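PDB 4Q6V: penicillin-binding protein activator LpoB, which probably regulates peptidoglycan synthesis as an outer-membrane lipoprotein that interacts with penicillin-binding protein PBP1b and is essential for its function. Local coordinates for residues A69-L75 against G89-V94; A110-Q116 against W127-V133. All blocks are in the same frame, centred on the assembly; numbering follows the deposited sequence.

Contact 1 (A69-L75 against G89-V94)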
ATOM      1  N   ALA A  69      -2.399  16.603  -2.729  1.00 15.04           N
ATOM      2  CA  ALA A  69      -3.698  16.098  -3.102  1.00 15.98           C
ATOM      3  C   ALA A  69      -4.700  16.127  -1.947  1.00 16.88           C
ATOM      4  O   ALA A  69      -5.845  16.611  -2.124  1.00 17.02           O
ATOM      5  CB  ALA A  69      -3.606  14.702  -3.678  1.00 16.23           C
ATOM      6  N   LYS A  70      -4.244  15.702  -0.757  1.00 16.77           N
ATOM      7  CA  LYS A  70      -5.072  15.836   0.449  1.00 19.54           C
ATOM      8  C   LYS A  70      -5.561  17.237   0.691  1.00 19.39           C
ATOM      9  O   LYS A  70      -6.693  17.496   1.042  1.00 19.81           O
ATOM     10  CB  LYS A  70      -4.346  15.287   1.667  1.00 20.17           C
ATOM     11  CG  LYS A  70      -4.203  13.759   1.697  1.00 21.43           C
ATOM     12  CD  LYS A  70      -3.723  13.214   3.024  1.00 23.57           C
ATOM     13  CE  LYS A  70      -2.219  13.379   3.156  1.00 25.47           C
ATOM     14  NZ  LYS A  70      -1.722  12.687   4.375  1.00 27.50           N
ATOM     15  N   GLN A  71      -4.671  18.192   0.502  1.00 22.46           N
ATOM     16  CA  GLN A  71      -4.982  19.574   0.768  1.00 24.78           C
ATOM     17  C   GLN A  71      -5.993  20.097  -0.295  1.00 24.25           C
ATOM     18  O   GLN A  71      -6.947  20.800   0.041  1.00 23.69           O
ATOM     19  CB  GLN A  71      -3.694  20.383   0.726  1.00 25.12           C
ATOM     20  CG  GLN A  71      -3.941  21.873   0.824  1.00 29.21           C
ATOM     21  CD  GLN A  71      -2.665  22.665   0.790  1.00 30.35           C
ATOM     22  OE1 GLN A  71      -1.899  22.589  -0.194  1.00 31.44           O
ATOM     23  NE2 GLN A  71      -2.432  23.438   1.860  1.00 29.61           N
ATOM     24  N   GLN A  72      -5.810  19.720  -1.558  1.00 22.40           N
ATOM     25  CA  GLN A  72      -6.777  20.076  -2.601  1.00 22.30           C
ATOM     26  C   GLN A  72      -8.178  19.491  -2.405  1.00 26.33           C
ATOM     27  O   GLN A  72      -9.158  20.046  -2.942  1.00 26.88           O
ATOM     28  CB  GLN A  72      -6.247  19.714  -3.968  1.00 21.20           C
ATOM     29  CG  GLN A  72      -4.921  20.334  -4.309  1.00 23.04           C
ATOM     30  CD  GLN A  72      -4.230  19.605  -5.443  1.00 23.39           C
ATOM     31  OE1 GLN A  72      -4.723  18.593  -5.942  1.00 24.85           O
ATOM     32  NE2 GLN A  72      -3.068  20.117  -5.816  1.00 23.02           N
ATOM     33  N   LEU A  73      -8.299  18.405  -1.627  1.00 26.32           N
ATOM     34  CA  LEU A  73      -9.566  17.753  -1.376  1.00 27.88           C
ATOM     35  C   LEU A  73     -10.173  18.112  -0.008  1.00 28.62           C
ATOM     36  O   LEU A  73     -11.252  17.616   0.328  1.00 30.89           O
ATOM     37  CB  LEU A  73      -9.404  16.229  -1.507  1.00 29.73           C
ATOM     38  CG  LEU A  73      -9.671  15.705  -2.926  1.00 33.90           C
ATOM     39  CD1 LEU A  73      -8.694  16.263  -3.951  1.00 37.11           C
ATOM     40  CD2 LEU A  73      -9.621  14.186  -2.909  1.00 34.69           C
ATOM     41  N   GLY A  74      -9.501  18.952   0.768  1.00 24.71           N
ATOM     42  CA  GLY A  74      -9.971  19.466   2.055  1.00 23.85           C
ATOM     43  C   GLY A  74      -9.822  18.465   3.190  1.00 23.31           C
ATOM     44  O   GLY A  74     -10.498  18.547   4.221  1.00 26.03           O
ATOM     45  N   LEU A  75      -8.982  17.457   2.987  1.00 21.82           N
ATOM     46  CA  LEU A  75      -8.739  16.429   4.000  1.00 22.06           C
ATOM     47  C   LEU A  75      -7.720  17.001   4.989  1.00 21.32           C
ATOM     48  O   LEU A  75      -6.954  17.883   4.676  1.00 23.50           O
ATOM     49  CB  LEU A  75      -8.259  15.110   3.404  1.00 21.93           C
ATOM     50  CG  LEU A  75      -9.210  14.451   2.405  1.00 23.17           C
ATOM     51  CD1 LEU A  75      -8.624  13.150   1.897  1.00 23.10           C
ATOM     52  CD2 LEU A  75     -10.570  14.253   3.071  1.00 23.79           C
ATOM     53  N   GLY A  89     -10.637   9.045  -4.227  1.00 29.44           N
ATOM     54  CA  GLY A  89     -10.654  10.498  -4.410  1.00 28.85           C
ATOM     55  C   GLY A  89      -9.249  11.018  -4.641  1.00 26.24           C
ATOM     56  O   GLY A  89      -9.034  11.811  -5.551  1.00 26.53           O
ATOM     57  N   ILE A  90      -8.282  10.538  -3.863  1.00 23.16           N
ATOM     58  CA  ILE A  90      -6.909  10.961  -3.969  1.00 22.95           C
ATOM     59  C   ILE A  90      -6.257  10.374  -5.216  1.00 19.76           C
ATOM     60  O   ILE A  90      -5.578  11.063  -5.961  1.00 17.78           O
ATOM     61  CB  ILE A  90      -6.089  10.611  -2.694  1.00 26.26           C
ATOM     62  CG1 ILE A  90      -6.586  11.363  -1.461  1.00 25.81           C
ATOM     63  CG2 ILE A  90      -4.610  10.943  -2.876  1.00 27.86           C
ATOM     64  CD1 ILE A  90      -6.414  12.850  -1.538  1.00 29.33           C
ATOM     65  N   ALA A  91      -6.489   9.088  -5.478  1.00 18.71           N
ATOM     66  CA  ALA A  91      -5.905   8.383  -6.609  1.00 16.85           C
ATOM     67  C   ALA A  91      -6.254   9.098  -7.878  1.00 18.83           C
ATOM     68  O   ALA A  91      -5.406   9.259  -8.777  1.00 20.25           O
ATOM     69  CB  ALA A  91      -6.415   6.961  -6.626  1.00 17.71           C
ATOM     70  N   ARG A  92      -7.490   9.590  -7.987  1.00 19.12           N
ATOM     71  CA  ARG A  92      -7.936  10.255  -9.236  1.00 23.18           C
ATOM     72  C   ARG A  92      -7.256  11.592  -9.491  1.00 23.40           C
ATOM     73  O   ARG A  92      -6.876  11.893 -10.636  1.00 21.58           O
ATOM     74  CB  ARG A  92      -9.453  10.411  -9.239  1.00 27.33           C
ATOM     75  CG  ARG A  92     -10.197   9.079  -9.275  1.00 34.16           C
ATOM     76  CD  ARG A  92     -11.585   9.220  -9.907  1.00 42.20           C
ATOM     77  NE  ARG A  92     -12.190   7.919 -10.237  1.00 48.36           N
ATOM     78  CZ  ARG A  92     -13.148   7.328  -9.523  1.00 56.45           C
ATOM     79  NH1 ARG A  92     -13.663   7.887  -8.425  1.00 57.67           N
ATOM     80  NH2 ARG A  92     -13.612   6.146  -9.916  1.00 59.82           N
ATOM     81  N   ASN A  93      -7.058  12.361  -8.416  1.00 22.46           N
ATOM     82  CA  ASN A  93      -6.322  13.610  -8.515  1.00 24.24           C
ATOM     83  C   ASN A  93      -4.896  13.436  -8.962  1.00 24.21           C
ATOM     84  O   ASN A  93      -4.434  14.280  -9.712  1.00 29.24           O
ATOM     85  CB  ASN A  93      -6.362  14.395  -7.194  1.00 27.84           C
ATOM     86  CG  ASN A  93      -7.278  15.609  -7.246  1.00 33.87           C
ATOM     87  OD1 ASN A  93      -7.029  16.630  -6.592  1.00 32.92           O
ATOM     88  ND2 ASN A  93      -8.349  15.515  -8.039  1.00 33.33           N
ATOM     89  N   VAL A  94      -4.219  12.375  -8.516  1.00 22.72           N
ATOM     90  CA  VAL A  94      -2.780  12.179  -8.758  1.00 21.58           C
ATOM     91  C   VAL A  94      -2.447  11.321  -9.970  1.00 22.06           C
ATOM     92  O   VAL A  94      -1.265  11.113 -10.293  1.00 21.95           O
ATOM     93  CB  VAL A  94      -2.068  11.578  -7.522  1.00 21.82           C
ATOM     94  CG1 VAL A  94      -2.198  12.551  -6.359  1.00 21.95           C
ATOM     95  CG2 VAL A  94      -2.603  10.178  -7.135  1.00 19.59           C
TER
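I90 pushes its CD1 methyl against the last turn of the helix that ends near Q72, meeting the backbone C of A69 and N of K70 at 3.7 Å each. Its chi1 and chi2 are both m: the CA-to-CB bond runs sideways, but the end of the side chain swings across the gap. There the same CD1 also touches L73 CD2 at 3.7 Å and L75 CD1 at 4.1 Å, so one methyl gathers the turn and the residues that follow it. A69, small and buried, lets the helices come close, its CA 6.1 Å from the CA of I90; its CB packs on V94 CG1 at 3.7 Å and on I90 CG2 at 4.0 Å. L73 CD2 rests 3.6 Å from the carbonyl O of G89; a CB on G89 would sit tight against that CD2. At the solvent-facing border, the side-chain amides of Q72 and N93 lie next to each other. K70 turns its CA-to-CB bond away, and its NZ hydrogen-bonds to the carbonyl oxygens of P77 and D79 in the connecting loop. G74 leaves helical geometry with phi of 78°, while L75 N bonds to K70 O at 3.0 Å and G74 N to Q71 O at 3.2 Å. The contact, burying 310 Å², is apolar packing between helices 63-72 and 84-94, the first closed by a Schellman motif.

Contact 2 (A110-Q116 against W127-V133)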
ATOM      1  N   ALA A 110       4.437 -11.289  16.314  1.00 21.18           N
ATOM      2  CA  ALA A 110       4.163 -12.256  15.280  1.00 21.47           C
ATOM      3  C   ALA A 110       3.074 -11.824  14.276  1.00 19.89           C
ATOM      4  O   ALA A 110       2.139 -12.559  14.030  1.00 19.19           O
ATOM      5  CB  ALA A 110       3.816 -13.574  15.932  1.00 19.92           C
ATOM      6  N   PRO A 111       3.233 -10.643  13.677  1.00 21.02           N
ATOM      7  CA  PRO A 111       2.175 -10.014  12.906  1.00 22.62           C
ATOM      8  C   PRO A 111       1.768 -10.826  11.671  1.00 22.25           C
ATOM      9  O   PRO A 111       2.543 -11.569  11.080  1.00 22.37           O
ATOM     10  CB  PRO A 111       2.791  -8.706  12.487  1.00 23.53           C
ATOM     11  CG  PRO A 111       3.911  -8.432  13.444  1.00 22.34           C
ATOM     12  CD  PRO A 111       4.436  -9.792  13.752  1.00 22.73           C
ATOM     13  N   ALA A 112       0.532 -10.655  11.257  1.00 22.04           N
ATOM     14  CA  ALA A 112       0.072 -11.065   9.919  1.00 22.75           C
ATOM     15  C   ALA A 112      -0.044  -9.883   8.963  1.00 22.15           C
ATOM     16  O   ALA A 112      -0.777  -8.930   9.192  1.00 26.99           O
ATOM     17  CB  ALA A 112      -1.204 -11.875  10.032  1.00 23.62           C
ATOM     18  N   LEU A 113       0.736  -9.907   7.882  1.00 21.24           N
ATOM     19  CA  LEU A 113       0.688  -8.905   6.809  1.00 20.79           C
ATOM     20  C   LEU A 113      -0.375  -9.310   5.774  1.00 21.08           C
ATOM     21  O   LEU A 113      -0.414 -10.414   5.295  1.00 22.72           O
ATOM     22  CB  LEU A 113       2.063  -8.738   6.182  1.00 22.01           C
ATOM     23  CG  LEU A 113       2.234  -7.597   5.191  1.00 21.91           C
ATOM     24  CD1 LEU A 113       2.053  -6.261   5.833  1.00 21.37           C
ATOM     25  CD2 LEU A 113       3.595  -7.688   4.558  1.00 23.77           C
ATOM     26  N   GLN A 114      -1.301  -8.403   5.491  1.00 23.23           N
ATOM     27  CA  GLN A 114      -2.301  -8.595   4.446  1.00 25.76           C
ATOM     28  C   GLN A 114      -2.289  -7.400   3.520  1.00 23.89           C
ATOM     29  O   GLN A 114      -2.107  -6.268   3.970  1.00 20.44           O
ATOM     30  CB  GLN A 114      -3.693  -8.828   5.039  1.00 30.13           C
ATOM     31  CG  GLN A 114      -3.780 -10.169   5.758  1.00 38.86           C
ATOM     32  CD  GLN A 114      -4.868 -10.273   6.814  1.00 46.46           C
ATOM     33  OE1 GLN A 114      -5.387  -9.264   7.294  1.00 53.44           O
ATOM     34  NE2 GLN A 114      -5.207 -11.506   7.199  1.00 48.54           N
HETATM   35  N   MSE A 115      -2.468  -7.679   2.237  1.00 23.27           N
HETATM   36  CA  MSE A 115      -2.386  -6.603   1.226  1.00 27.55           C
HETATM   37  C   MSE A 115      -3.521  -6.768   0.261  1.00 24.45           C
HETATM   38  O   MSE A 115      -3.997  -7.860   0.018  1.00 25.14           O
HETATM   39  CB  MSE A 115      -1.053  -6.669   0.482  1.00 31.70           C
HETATM   40  CG  MSE A 115       0.110  -6.263   1.377  1.00 35.79           C
HETATM   41 SE   MSE A 115       1.820  -6.134   0.387  1.00 49.07          SE
HETATM   42  CE  MSE A 115       1.533  -7.710  -0.718  1.00 43.96           C
ATOM     43  N   GLN A 116      -4.009  -5.658  -0.285  1.00 24.83           N
ATOM     44  CA  GLN A 116      -5.019  -5.687  -1.320  1.00 24.52           C
ATOM     45  C   GLN A 116      -4.796  -4.604  -2.384  1.00 20.55           C
ATOM     46  O   GLN A 116      -4.456  -3.458  -2.063  1.00 21.54           O
ATOM     47  CB  GLN A 116      -6.369  -5.522  -0.678  1.00 28.79           C
ATOM     48  CG  GLN A 116      -6.464  -6.168   0.700  1.00 32.25           C
ATOM     49  CD  GLN A 116      -7.559  -5.511   1.448  1.00 38.14           C
ATOM     50  OE1 GLN A 116      -8.732  -5.715   1.086  1.00 36.74           O
ATOM     51  NE2 GLN A 116      -7.196  -4.719   2.463  1.00 38.69           N
ATOM     52  N   TRP A 127      -6.641  -8.094  -6.611  1.00 22.76           N
ATOM     53  CA  TRP A 127      -5.652  -9.021  -6.028  1.00 24.19           C
ATOM     54  C   TRP A 127      -5.593  -8.895  -4.512  1.00 25.05           C
ATOM     55  O   TRP A 127      -5.655  -7.778  -3.972  1.00 22.22           O
ATOM     56  CB  TRP A 127      -4.238  -8.763  -6.614  1.00 24.29           C
ATOM     57  CG  TRP A 127      -3.209  -9.629  -5.951  1.00 24.65           C
ATOM     58  CD1 TRP A 127      -2.956 -10.949  -6.253  1.00 25.79           C
ATOM     59  CD2 TRP A 127      -2.342  -9.305  -4.861  1.00 23.37           C
ATOM     60  NE1 TRP A 127      -1.982 -11.461  -5.434  1.00 24.17           N
ATOM     61  CE2 TRP A 127      -1.589 -10.477  -4.562  1.00 24.93           C
ATOM     62  CE3 TRP A 127      -2.079  -8.136  -4.143  1.00 23.13           C
ATOM     63  CZ2 TRP A 127      -0.627 -10.508  -3.566  1.00 24.14           C
ATOM     64  CZ3 TRP A 127      -1.162  -8.165  -3.143  1.00 24.61           C
ATOM     65  CH2 TRP A 127      -0.437  -9.353  -2.853  1.00 23.85           C
ATOM     66  N   SER A 128      -5.358 -10.033  -3.853  1.00 23.45           N
ATOM     67  CA  SER A 128      -5.203 -10.050  -2.413  1.00 24.23           C
ATOM     68  C   SER A 128      -4.183 -11.085  -1.960  1.00 22.40           C
ATOM     69  O   SER A 128      -4.097 -12.129  -2.579  1.00 27.00           O
ATOM     70  CB  SER A 128      -6.563 -10.327  -1.774  1.00 24.52           C
ATOM     71  OG  SER A 128      -6.491 -10.345  -0.381  1.00 33.16           O
ATOM     72  N   GLY A 129      -3.449 -10.774  -0.895  1.00 25.37           N
ATOM     73  CA  GLY A 129      -2.439 -11.688  -0.346  1.00 26.46           C
ATOM     74  C   GLY A 129      -2.136 -11.502   1.131  1.00 27.82           C
ATOM     75  O   GLY A 129      -2.188 -10.385   1.639  1.00 26.08           O
ATOM     76  N   LYS A 130      -1.791 -12.607   1.814  1.00 26.39           N
ATOM     77  CA  LYS A 130      -1.400 -12.572   3.229  1.00 25.84           C
ATOM     78  C   LYS A 130      -0.124 -13.347   3.476  1.00 23.97           C
ATOM     79  O   LYS A 130       0.159 -14.294   2.767  1.00 22.19           O
ATOM     80  CB  LYS A 130      -2.517 -13.032   4.137  1.00 29.87           C
ATOM     81  CG  LYS A 130      -3.267 -14.245   3.650  1.00 36.06           C
ATOM     82  CD  LYS A 130      -4.550 -14.458   4.437  1.00 42.12           C
ATOM     83  CE  LYS A 130      -5.171 -15.823   4.137  1.00 46.61           C
ATOM     84  NZ  LYS A 130      -6.336 -16.193   5.015  1.00 46.97           N
ATOM     85  N   GLY A 131       0.700 -12.852   4.392  1.00 21.59           N
ATOM     86  CA  GLY A 131       1.896 -13.584   4.809  1.00 26.48           C
ATOM     87  C   GLY A 131       2.222 -13.264   6.254  1.00 29.40           C
ATOM     88  O   GLY A 131       1.852 -12.225   6.754  1.00 36.28           O
ATOM     89  N   ALA A 132       2.918 -14.161   6.934  1.00 29.32           N
ATOM     90  CA  ALA A 132       3.360 -13.882   8.301  1.00 28.33           C
ATOM     91  C   ALA A 132       4.670 -13.159   8.303  1.00 26.89           C
ATOM     92  O   ALA A 132       5.549 -13.430   7.493  1.00 31.84           O
ATOM     93  CB  ALA A 132       3.454 -15.177   9.100  1.00 29.52           C
ATOM     94  N   VAL A 133       4.811 -12.205   9.209  1.00 28.65           N
ATOM     95  CA  VAL A 133       6.023 -11.436   9.320  1.00 28.36           C
ATOM     96  C   VAL A 133       6.871 -12.045  10.443  1.00 32.54           C
ATOM     97  O   VAL A 133       6.532 -11.938  11.621  1.00 31.13           O
ATOM     98  CB  VAL A 133       5.717  -9.980   9.666  1.00 30.66           C
ATOM     99  CG1 VAL A 133       7.006  -9.164   9.813  1.00 30.14           C
ATOM    100  CG2 VAL A 133       4.748  -9.354   8.671  1.00 28.66           C
TER
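Strands 112-119 and 125-132 form an antiparallel beta hairpin, the last two strands of the mixed sheet. Their two faces differ sharply. On one, Q114 (chi1 m) lays CG 3.5 Å from CB of K130, whose p rotamer and otherwise extended chain carry NZ away from the neighbouring strand; A112, A132, Q116 and S128 share this more exposed face. The other carries L113 and M115, a selenomethionine, which reach M7 and L10 of helix 3-15. Opposite them in the hydrogen-bonded pairs stand G131 and G129. L113 (chi1 t, chi2 p) sets CB 3.7 Å from CG2 of V133 (chi1 t), whose CA-to-CB bond points toward the first strand. W127 (chi1 t) lays its indole along the strand over G129, on the L113/M115 face, where a CB on G129 would clash with CZ2, and it also touches M14. The backbone ladder joins L113 with G131 and M115 with G129 by paired bonds, and V133 N to P111 O, at 3.0 Å, extends it past the strand. M115, with chi1 m, chi2 t and chi3 m, brings its CE methyl to the edge of the indole, 3.3 Å from CH2 of W127.

From the N terminus, the chain passes helix 3-15 and strand 25-35 before contact 1 forms: 69-75 and 89-94 meet around a 13-residue connection, pairing helices 63-72 and 84-94. Strand 98-106 then enters the sheet, and contact 2 closes the hairpin around the ten residues between its segments. The two closures follow in series, neither nested nor crossed. They lie on opposite sides of the chain's centre, with centres 27 Å apart and nearest atoms about 12 Å apart. Contact 1 thus ties a helical pair together, while contact 2 completes the sheet edge over helix 3-15; strand 98-106, which follows one and borders the other, connects them within this C-terminal domain.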